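Local atomic coordinates of antigen MTB48, Mycobacterial protein (Mycobacterium smegmatis, PDB entry 4WJ1), a protein that is exported by the mycobacterial ESX-1 type VII secretion system and probably takes part in DNA conjugation, at least in the recipient strain. Residues A142-H147 / E235-F240; T243-E248 / Q252-M257. All coordinates share one frame; numbering follows the deposited sequence.

Contact 1 of 2, residues A142-H147 / E235-F240; sequences AARIIH and ENVREF
Ala143 and Val237 meet methyl to methyl between two short helices: CB of Ala143 lies 4.1 Å from CG2 of Val237, an ordinary van der Waals distance. Both CB atoms point toward the opposing helix, and the backbones come nearest here, with the CA atoms of Ala143 and Val237 7.7 Å apart. Alanine suits so close an approach because it presents a single methyl, while the branched valine has one methyl for it and a second for a neighbour. Val237 holds CG1 anti to its backbone N (chi1 -177°), which sets CG2 anti to the carbonyl carbon and directs the two methyls to different partners. CG1 faces Arg144, whose long side chain curls round until NH2 is 4.3 Å from CG1 of Val237. The guanidinium meets this methyl obliquely, in a loose contact at the exposed edge of the pairing.

The pairing belongs to the PPE part of EspB, which with the PE part forms an elongated helical bundle, and joins helix 139-147 to helix 234-242 toward one end. Trp139 and Glu140 also touch Val237, so the valine sits against more than one turn of helix 139-147, and Leu234 is packed by both Arg144 and His147.

Further out, Asn236 braces the start of helix 234-242 with both ends of its amide. ND2 donates to OE1 of Glu239 at 2.9 Å, with the acceptor almost in the amide plane, although the bond is bent (N-H...O 139°). OD1 of Asn236 accepts the backbone N-H of Thr233, just ahead of the helix.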
# COMPACT_ATOMS: atom_id res chain seq x y z
N ALA A 142 2.46 -35.48 -3.15
CA ALA A 142 2.32 -34.20 -2.48
C ALA A 142 3.57 -33.87 -1.66
O ALA A 142 4.02 -32.72 -1.63
CB ALA A 142 1.08 -34.19 -1.61
N ALA A 143 4.12 -34.88 -1.00
CA ALA A 143 5.35 -34.71 -0.23
C ALA A 143 6.46 -34.19 -1.14
O ALA A 143 7.22 -33.30 -0.77
CB ALA A 143 5.75 -36.02 0.44
N ARG A 144 6.52 -34.76 -2.35
CA ARG A 144 7.51 -34.39 -3.35
C ARG A 144 7.38 -32.92 -3.71
O ARG A 144 8.36 -32.18 -3.75
CB ARG A 144 7.35 -35.26 -4.59
CG ARG A 144 8.48 -35.19 -5.62
CD ARG A 144 9.20 -36.54 -5.70
NE ARG A 144 8.24 -37.65 -5.62
CZ ARG A 144 8.56 -38.89 -5.28
NH1 ARG A 144 9.81 -39.21 -4.97
NH2 ARG A 144 7.62 -39.83 -5.23
N ILE A 145 6.15 -32.51 -4.00
CA ILE A 145 5.87 -31.13 -4.39
C ILE A 145 6.22 -30.19 -3.25
O ILE A 145 6.88 -29.16 -3.46
CB ILE A 145 4.39 -30.97 -4.77
CG1 ILE A 145 4.11 -31.64 -6.10
CG2 ILE A 145 3.99 -29.49 -4.83
CD1 ILE A 145 2.65 -31.77 -6.37
N ILE A 146 5.80 -30.54 -2.04
CA ILE A 146 6.09 -29.72 -0.86
C ILE A 146 7.60 -29.58 -0.65
O ILE A 146 8.11 -28.48 -0.42
CB ILE A 146 5.42 -30.32 0.40
CG1 ILE A 146 3.91 -30.16 0.32
CG2 ILE A 146 5.92 -29.64 1.66
CD1 ILE A 146 3.16 -31.01 1.30
N HIS A 147 8.33 -30.69 -0.75
CA HIS A 147 9.72 -30.63 -0.32
C HIS A 147 10.70 -30.30 -1.43
O HIS A 147 11.86 -30.01 -1.15
CB HIS A 147 10.08 -31.93 0.39
CG HIS A 147 9.47 -32.04 1.75
ND1 HIS A 147 10.12 -31.63 2.89
CD2 HIS A 147 8.24 -32.46 2.14
CE1 HIS A 147 9.32 -31.80 3.93
NE2 HIS A 147 8.18 -32.30 3.50
N GLU A 235 11.34 -37.57 3.07
CA GLU A 235 12.05 -38.64 3.76
C GLU A 235 11.10 -39.77 4.13
O GLU A 235 11.50 -40.93 4.15
CB GLU A 235 12.76 -38.11 5.02
CG GLU A 235 13.58 -39.18 5.75
CD GLU A 235 14.38 -38.68 6.96
OE1 GLU A 235 14.29 -37.47 7.30
OE2 GLU A 235 15.11 -39.51 7.56
N ASN A 236 9.84 -39.44 4.42
CA ASN A 236 8.85 -40.48 4.70
C ASN A 236 8.67 -41.37 3.47
O ASN A 236 8.46 -42.58 3.60
CB ASN A 236 7.50 -39.90 5.11
CG ASN A 236 7.50 -39.37 6.54
OD1 ASN A 236 6.66 -38.56 6.91
ND2 ASN A 236 8.45 -39.83 7.34
N VAL A 237 8.76 -40.78 2.28
CA VAL A 237 8.69 -41.57 1.05
C VAL A 237 9.83 -42.58 0.99
O VAL A 237 9.63 -43.77 0.70
CB VAL A 237 8.74 -40.68 -0.20
CG1 VAL A 237 8.59 -41.52 -1.45
CG2 VAL A 237 7.66 -39.61 -0.13
N ARG A 238 11.05 -42.11 1.26
CA ARG A 238 12.20 -42.99 1.27
C ARG A 238 12.02 -44.06 2.33
O ARG A 238 12.20 -45.24 2.07
CB ARG A 238 13.49 -42.21 1.52
CG ARG A 238 14.67 -43.11 1.89
CD ARG A 238 16.00 -42.38 1.84
NE ARG A 238 17.10 -43.34 1.93
CZ ARG A 238 17.71 -43.70 3.06
NH1 ARG A 238 17.33 -43.16 4.21
NH2 ARG A 238 18.69 -44.60 3.03
N GLU A 239 11.65 -43.63 3.53
CA GLU A 239 11.51 -44.53 4.66
C GLU A 239 10.46 -45.59 4.39
O GLU A 239 10.58 -46.73 4.85
CB GLU A 239 11.16 -43.74 5.92
CG GLU A 239 12.27 -42.85 6.43
CD GLU A 239 11.83 -41.97 7.58
OE1 GLU A 239 10.61 -41.76 7.74
OE2 GLU A 239 12.72 -41.49 8.32
N PHE A 240 9.43 -45.25 3.62
CA PHE A 240 8.38 -46.21 3.31
C PHE A 240 8.94 -47.35 2.48
O PHE A 240 8.56 -48.50 2.66
CB PHE A 240 7.22 -45.54 2.57
CG PHE A 240 6.06 -46.45 2.35
CD1 PHE A 240 5.18 -46.74 3.38
CD2 PHE A 240 5.84 -47.03 1.11
CE1 PHE A 240 4.11 -47.59 3.18
CE2 PHE A 240 4.76 -47.88 0.90
CZ PHE A 240 3.90 -48.16 1.94

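Contact 2 of 2, residues T243-E248 / Q252-M257; sequences TEWASE and QNAWAM
Glu248 opens a helix and Gln252 completes its first turn, the backbone N of Gln252 donating to O of Glu248 at 3.0 Å. Before that turn, residues 243-247 run in an irregular loop that swings Trp245 back over the same helix, its CA 9.5 Å from that of Ala254. Ser247 occupies the N-cap position, and its OG is hydrogen-bonded to OD1 of Asp250.

The side chains of Glu248 and Gln252 repeat the backbone link one layer out: NE2 of Gln252 donates to OE1 of Glu248 at 2.9 Å, meeting the anti lone pair of that oxygen. Both chains bend at chi2, which brings their ends together with carboxylate and amide planes 42° apart. OE1 of Glu248 also forms a salt bridge with Arg251, and an acidic residue here would be favoured by the helix dipole.

Trp245 reaches across to the helix with the six-membered end of its indole. Its far ring corner, CH2, lies 3.4 Å from CB of Ala254, approached obliquely; a small alanine suits so close a fit. CG2 of Thr243 rests 3.6 Å above one ring face, over its centre, and NE1 donates to the carbonyl of Phe240, so the indole is held at several points.

A helix start with serine at the N-cap position, following a loop braced by a tryptophan, forms here the bend of a helical hairpin at the tip of the PPE domain.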
# COMPACT_ATOMS: atom_id res chain seq x y z
N THR A 243 11.94 -49.38 4.57
CA THR A 243 11.50 -50.07 5.77
C THR A 243 11.21 -51.54 5.48
O THR A 243 10.52 -51.86 4.51
CB THR A 243 10.26 -49.41 6.38
OG1 THR A 243 10.60 -48.10 6.83
CG2 THR A 243 9.74 -50.20 7.56
N GLU A 244 11.73 -52.42 6.32
CA GLU A 244 11.44 -53.84 6.17
C GLU A 244 10.14 -54.15 6.88
O GLU A 244 10.09 -54.23 8.10
CB GLU A 244 12.59 -54.69 6.72
CG GLU A 244 13.87 -54.56 5.91
CD GLU A 244 15.02 -55.34 6.51
OE1 GLU A 244 14.87 -55.85 7.64
OE2 GLU A 244 16.08 -55.43 5.85
N TRP A 245 9.08 -54.31 6.10
CA TRP A 245 7.76 -54.52 6.66
C TRP A 245 7.54 -55.98 7.00
O TRP A 245 7.80 -56.86 6.18
CB TRP A 245 6.69 -54.02 5.68
CG TRP A 245 6.84 -52.55 5.40
CD1 TRP A 245 7.49 -51.98 4.35
CD2 TRP A 245 6.37 -51.47 6.21
NE1 TRP A 245 7.44 -50.62 4.44
CE2 TRP A 245 6.76 -50.28 5.58
CE3 TRP A 245 5.66 -51.40 7.41
CZ2 TRP A 245 6.46 -49.02 6.10
CZ3 TRP A 245 5.36 -50.16 7.93
CH2 TRP A 245 5.76 -48.98 7.28
N ALA A 246 7.09 -56.22 8.23
CA ALA A 246 6.82 -57.56 8.73
C ALA A 246 5.94 -58.36 7.78
O ALA A 246 6.20 -59.53 7.50
CB ALA A 246 6.17 -57.49 10.12
N SER A 247 4.90 -57.71 7.28
CA SER A 247 3.99 -58.31 6.32
C SER A 247 3.56 -57.26 5.33
O SER A 247 3.83 -56.07 5.52
CB SER A 247 2.78 -58.92 7.01
OG SER A 247 1.90 -57.91 7.48
N GLU A 248 2.87 -57.67 4.27
CA GLU A 248 2.36 -56.73 3.29
C GLU A 248 1.14 -56.00 3.83
O GLU A 248 0.87 -54.86 3.47
CB GLU A 248 2.02 -57.42 1.97
CG GLU A 248 1.65 -56.45 0.85
CD GLU A 248 2.80 -55.54 0.47
OE1 GLU A 248 2.55 -54.36 0.13
OE2 GLU A 248 3.97 -56.00 0.50
N GLN A 252 0.49 -51.95 3.91
CA GLN A 252 -0.65 -51.26 3.31
C GLN A 252 -1.35 -50.36 4.31
O GLN A 252 -1.83 -49.29 3.95
CB GLN A 252 -1.63 -52.27 2.72
CG GLN A 252 -1.04 -53.09 1.57
CD GLN A 252 -0.69 -52.22 0.37
OE1 GLN A 252 -1.32 -51.19 0.14
NE2 GLN A 252 0.31 -52.63 -0.39
N ASN A 253 -1.42 -50.79 5.57
CA ASN A 253 -1.99 -49.95 6.61
C ASN A 253 -1.15 -48.69 6.79
O ASN A 253 -1.68 -47.59 6.97
CB ASN A 253 -2.09 -50.71 7.93
CG ASN A 253 -3.15 -51.80 7.89
OD1 ASN A 253 -4.16 -51.67 7.19
ND2 ASN A 253 -2.93 -52.88 8.63
N ALA A 254 0.17 -48.86 6.70
CA ALA A 254 1.09 -47.73 6.72
C ALA A 254 0.80 -46.76 5.58
O ALA A 254 0.74 -45.54 5.80
CB ALA A 254 2.50 -48.20 6.64
N TRP A 255 0.63 -47.28 4.37
CA TRP A 255 0.37 -46.43 3.22
C TRP A 255 -0.89 -45.64 3.46
O TRP A 255 -0.93 -44.43 3.25
CB TRP A 255 0.25 -47.24 1.92
CG TRP A 255 0.19 -46.36 0.70
CD1 TRP A 255 1.24 -46.00 -0.12
CD2 TRP A 255 -0.96 -45.69 0.17
NE1 TRP A 255 0.80 -45.16 -1.12
CE2 TRP A 255 -0.55 -44.96 -0.96
CE3 TRP A 255 -2.31 -45.65 0.55
CZ2 TRP A 255 -1.44 -44.19 -1.72
CZ3 TRP A 255 -3.20 -44.88 -0.20
CH2 TRP A 255 -2.76 -44.16 -1.32
N ALA A 256 -1.92 -46.32 3.93
CA ALA A 256 -3.20 -45.69 4.21
C ALA A 256 -3.08 -44.59 5.26
O ALA A 256 -3.62 -43.49 5.08
CB ALA A 256 -4.20 -46.73 4.67
N MSE A 257 -2.36 -44.88 6.34
CA MSE A 257 -2.16 -43.90 7.40
C MSE A 257 -1.48 -42.65 6.89
O MSE A 257 -1.89 -41.53 7.21
CB MSE A 257 -1.34 -44.50 8.54
CG MSE A 257 -2.15 -45.31 9.50
SE MSE A 257 -0.98 -45.98 10.89
CE MSE A 257 -0.48 -44.25 11.64

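The two contacts come in succession along the chain, and their centres lie about 16 Å apart at one end of the molecule. Helix 234-242 carries one half of contact 1 and leads through loop 243-247 into helix 248-272, which runs back in the reverse direction. Phe240 joins the two sites: beyond its backbone link to Trp245, its ring packs on the helix, CE1 of Phe240 lying 3.9 Å from CB of Ala254. Together the two contacts tie helix 139-147, the short helix 234-242 and the long final helix into one end of the PPE domain.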